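Long-range contact in adenosine monophosphate-protein transferase FICD homolog (Caenorhabditis elegans, PDB 5JJ6), which is a Fic/DOC-family (Fido) protein, whose mainly helical core carries the conserved Fic motif: residues Y140-E148 with R286-L294. Residues are numbered along the deposited sequence; the frame is centred on the assembly and turned at random.
Sequences YVYHTVAIE and RTARLLLNL. With SO4 (sulfate ion), chain D.
Thr-144 and Arg-286 mark the point where two helices, 140-148 and 286-294, draw nearest, their CA atoms 6.5 Å apart. The segment axes approach to 10.5 Å at 142°, roughly antiparallel but well splayed, so long side chains do the bridging. Arg-289 illustrates this. Bent at chi3 (-72°), it grips Thr-144 side-on with two nitrogens: NH2 donates to the backbone O of Thr-144 (3.0 Å), in that carbonyl's plane, and NE to its OG1 (3.1 Å). Ile-147 CG2 lies over the centre of one guanidinium face and Arg-286 CA toward the rim of the opposite one, while NH1 bonds Tyr-314 OH, so bonds and packing together restrict the group's rotation. Farther along, the Tyr-140 ring crosses Leu-290 at about a right angle, Tyr-140 CE1 lying 3.9 Å from Leu-290 CD1, and slides past Asn-293, whose OD1 is taken by Val-304 N. At the other end, Glu-148 OE1 stands over a face of the Arg-286 guanidinium, 3.9 Å from NE; no N-H points at it, so the long salt bridge rests on charge alone. Arg-286 turns NE and NH2 to a sulfate, probably from the crystallisation liquor: its NH2 meets sulfate O3 at 3.0 Å, nearly straight, and its NE shares O4 with its own backbone N. Gly-285 N also binds the ion, near the N-terminal end of helix 284-297, whose dipole would favour an anion. The pair belongs to the Fic fold: Arg-286 and Arg-289 are the arginines of the GNGRxxR end of the Fic motif, and helix 127-148 brings its TxxxE sequence, consistent with the inhibitory motif of Fic proteins, beside the pocket where the sulfate sits.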
loop_
_atom_site.group_PDB
_atom_site.type_symbol
_atom_site.label_atom_id
_atom_site.label_comp_id
_atom_site.label_asym_id
_atom_site.label_seq_id
_atom_site.Cartn_x
_atom_site.Cartn_y
_atom_site.Cartn_z
ATOM N N TYR B 140 -10.083 -6.119 -17.902
ATOM C CA TYR B 140 -9.088 -5.080 -17.999
ATOM C C TYR B 140 -7.980 -5.328 -16.985
ATOM O O TYR B 140 -6.803 -5.379 -17.352
ATOM C CB TYR B 140 -9.703 -3.692 -17.789
ATOM C CG TYR B 140 -8.695 -2.575 -17.994
ATOM C CD1 TYR B 140 -7.833 -2.191 -16.965
ATOM C CD2 TYR B 140 -8.566 -1.945 -19.228
ATOM C CE1 TYR B 140 -6.897 -1.199 -17.152
ATOM C CE2 TYR B 140 -7.636 -0.939 -19.422
ATOM C CZ TYR B 140 -6.798 -0.569 -18.381
ATOM O OH TYR B 140 -5.853 0.432 -18.553
ATOM N N VAL B 141 -8.349 -5.492 -15.718
ATOM C CA VAL B 141 -7.342 -5.630 -14.673
ATOM C C VAL B 141 -6.427 -6.824 -14.937
ATOM O O VAL B 141 -5.187 -6.722 -14.819
ATOM C CB VAL B 141 -7.990 -5.746 -13.293
ATOM C CG1 VAL B 141 -6.948 -6.124 -12.229
ATOM C CG2 VAL B 141 -8.703 -4.436 -12.950
ATOM N N TYR B 142 -7.044 -7.943 -15.300
ATOM C CA TYR B 142 -6.301 -9.144 -15.636
ATOM C C TYR B 142 -5.243 -8.844 -16.661
ATOM O O TYR B 142 -4.057 -9.098 -16.429
ATOM C CB TYR B 142 -7.192 -10.245 -16.190
ATOM C CG TYR B 142 -6.352 -11.336 -16.806
ATOM C CD1 TYR B 142 -5.460 -12.061 -16.022
ATOM C CD2 TYR B 142 -6.445 -11.651 -18.153
ATOM C CE1 TYR B 142 -4.678 -13.054 -16.565
ATOM C CE2 TYR B 142 -5.665 -12.655 -18.704
ATOM C CZ TYR B 142 -4.782 -13.353 -17.902
ATOM O OH TYR B 142 -3.990 -14.352 -18.431
ATOM N N HIS B 143 -5.671 -8.320 -17.808
ATOM C CA HIS B 143 -4.720 -8.152 -18.891
ATOM C C HIS B 143 -3.620 -7.139 -18.557
ATOM O O HIS B 143 -2.424 -7.421 -18.746
ATOM C CB HIS B 143 -5.460 -7.749 -20.150
ATOM C CG HIS B 143 -6.124 -8.898 -20.836
ATOM N ND1 HIS B 143 -5.414 -9.897 -21.464
ATOM C CD2 HIS B 143 -7.431 -9.223 -20.967
ATOM C CE1 HIS B 143 -6.258 -10.782 -21.968
ATOM N NE2 HIS B 143 -7.486 -10.396 -21.681
ATOM N N THR B 144 -4.002 -5.993 -18.003
ATOM C CA THR B 144 -3.009 -4.973 -17.720
ATOM C C THR B 144 -1.985 -5.410 -16.656
ATOM O O THR B 144 -0.851 -4.953 -16.703
ATOM C CB THR B 144 -3.649 -3.629 -17.307
ATOM O OG1 THR B 144 -2.660 -2.588 -17.383
ATOM C CG2 THR B 144 -4.243 -3.681 -15.895
ATOM N N VAL B 145 -2.355 -6.244 -15.683
ATOM C CA VAL B 145 -1.345 -6.687 -14.714
ATOM C C VAL B 145 -0.547 -7.910 -15.211
ATOM O O VAL B 145 0.635 -8.074 -14.886
ATOM C CB VAL B 145 -1.966 -6.995 -13.333
ATOM C CG1 VAL B 145 -2.665 -5.757 -12.795
ATOM C CG2 VAL B 145 -2.908 -8.186 -13.397
ATOM N N ALA B 146 -1.202 -8.766 -15.986
ATOM C CA ALA B 146 -0.549 -9.927 -16.568
ATOM C C ALA B 146 0.576 -9.451 -17.483
ATOM O O ALA B 146 1.666 -10.021 -17.471
ATOM C CB ALA B 146 -1.553 -10.786 -17.345
ATOM N N ILE B 147 0.321 -8.383 -18.245
ATOM C CA ILE B 147 1.338 -7.832 -19.148
ATOM C C ILE B 147 2.607 -7.392 -18.402
ATOM O O ILE B 147 3.720 -7.541 -18.906
ATOM C CB ILE B 147 0.782 -6.613 -19.933
ATOM C CG1 ILE B 147 0.247 -7.029 -21.290
ATOM C CG2 ILE B 147 1.838 -5.579 -20.150
ATOM C CD1 ILE B 147 -0.418 -5.894 -22.012
ATOM N N GLU B 148 2.440 -6.901 -17.183
ATOM C CA GLU B 148 3.569 -6.457 -16.383
ATOM C C GLU B 148 4.275 -7.657 -15.731
ATOM O O GLU B 148 5.377 -7.531 -15.197
ATOM C CB GLU B 148 3.082 -5.424 -15.350
ATOM C CG GLU B 148 3.894 -5.274 -14.074
ATOM C CD GLU B 148 3.397 -6.195 -12.959
ATOM O OE1 GLU B 148 2.167 -6.175 -12.652
ATOM O OE2 GLU B 148 4.237 -6.952 -12.406
ATOM N N ARG B 286 1.724 0.434 -16.341
ATOM C CA ARG B 286 0.314 0.296 -15.967
ATOM C C ARG B 286 -0.414 1.640 -15.974
ATOM O O ARG B 286 -1.531 1.752 -16.494
ATOM C CB ARG B 286 0.170 -0.346 -14.580
ATOM C CG ARG B 286 0.239 -1.865 -14.537
ATOM C CD ARG B 286 0.328 -2.331 -13.104
ATOM N NE ARG B 286 1.721 -2.312 -12.677
ATOM C CZ ARG B 286 2.143 -2.448 -11.427
ATOM N NH1 ARG B 286 1.281 -2.615 -10.428
ATOM N NH2 ARG B 286 3.441 -2.402 -11.185
ATOM N N THR B 287 0.218 2.654 -15.394
ATOM C CA THR B 287 -0.378 3.978 -15.346
ATOM C C THR B 287 -0.499 4.581 -16.740
ATOM O O THR B 287 -1.452 5.288 -17.031
ATOM C CB THR B 287 0.429 4.910 -14.443
ATOM O OG1 THR B 287 0.698 4.241 -13.203
ATOM C CG2 THR B 287 -0.344 6.209 -14.185
ATOM N N ALA B 288 0.488 4.308 -17.588
ATOM C CA ALA B 288 0.497 4.745 -18.986
ATOM C C ALA B 288 -0.631 4.106 -19.799
ATOM O O ALA B 288 -1.233 4.755 -20.661
ATOM C CB ALA B 288 1.834 4.437 -19.621
ATOM N N ARG B 289 -0.857 2.813 -19.589
ATOM C CA ARG B 289 -1.954 2.155 -20.279
ATOM C C ARG B 289 -3.256 2.719 -19.756
ATOM O O ARG B 289 -4.250 2.822 -20.481
ATOM C CB ARG B 289 -1.896 0.629 -20.126
ATOM C CG ARG B 289 -0.708 0.021 -20.828
ATOM C CD ARG B 289 -0.725 -1.490 -20.862
ATOM N NE ARG B 289 -0.466 -2.115 -19.572
ATOM C CZ ARG B 289 0.733 -2.163 -19.001
ATOM N NH1 ARG B 289 1.773 -1.600 -19.604
ATOM N NH2 ARG B 289 0.884 -2.759 -17.826
ATOM N N LEU B 290 -3.246 3.078 -18.480
ATOM C CA LEU B 290 -4.427 3.644 -17.860
ATOM C C LEU B 290 -4.752 4.979 -18.509
ATOM O O LEU B 290 -5.887 5.232 -18.894
ATOM C CB LEU B 290 -4.215 3.800 -16.360
ATOM C CG LEU B 290 -5.452 3.644 -15.483
ATOM C CD1 LEU B 290 -6.138 2.311 -15.723
ATOM C CD2 LEU B 290 -5.033 3.799 -14.039
ATOM N N LEU B 291 -3.727 5.810 -18.650
ATOM C CA LEU B 291 -3.832 7.137 -19.246
ATOM C C LEU B 291 -4.334 7.045 -20.679
ATOM O O LEU B 291 -5.235 7.798 -21.091
ATOM C CB LEU B 291 -2.473 7.830 -19.215
ATOM C CG LEU B 291 -2.465 9.235 -19.795
ATOM C CD1 LEU B 291 -3.604 10.046 -19.205
ATOM C CD2 LEU B 291 -1.125 9.906 -19.534
ATOM N N LEU B 292 -3.738 6.113 -21.421
ATOM C CA LEU B 292 -4.194 5.779 -22.759
ATOM C C LEU B 292 -5.695 5.579 -22.726
ATOM O O LEU B 292 -6.455 6.246 -23.458
ATOM C CB LEU B 292 -3.503 4.509 -23.256
ATOM C CG LEU B 292 -3.661 4.008 -24.695
ATOM C CD1 LEU B 292 -2.593 2.982 -24.949
ATOM C CD2 LEU B 292 -5.014 3.382 -24.956
ATOM N N ASN B 293 -6.115 4.676 -21.845
ATOM C CA ASN B 293 -7.524 4.334 -21.740
ATOM C C ASN B 293 -8.456 5.495 -21.377
ATOM O O ASN B 293 -9.535 5.635 -21.949
ATOM C CB ASN B 293 -7.715 3.237 -20.724
ATOM C CG ASN B 293 -9.100 2.721 -20.740
ATOM O OD1 ASN B 293 -9.594 2.286 -21.787
ATOM N ND2 ASN B 293 -9.779 2.816 -19.599
ATOM N N LEU B 294 -8.034 6.309 -20.417
ATOM C CA LEU B 294 -8.760 7.501 -20.035
ATOM C C LEU B 294 -9.002 8.359 -21.268
ATOM O O LEU B 294 -10.142 8.688 -21.585
ATOM C CB LEU B 294 -7.983 8.273 -18.972
ATOM C CG LEU B 294 -8.394 9.710 -18.678
ATOM C CD1 LEU B 294 -9.775 9.734 -18.091
ATOM C CD2 LEU B 294 -7.397 10.334 -17.726
HETATM S S SO4 D . 5.147 -1.369 -14.589
HETATM O O1 SO4 D . 4.989 -2.445 -15.576
HETATM O O2 SO4 D . 6.194 -0.397 -14.982
HETATM O O3 SO4 D . 5.520 -1.878 -13.255
HETATM O O4 SO4 D . 3.825 -0.728 -14.558
#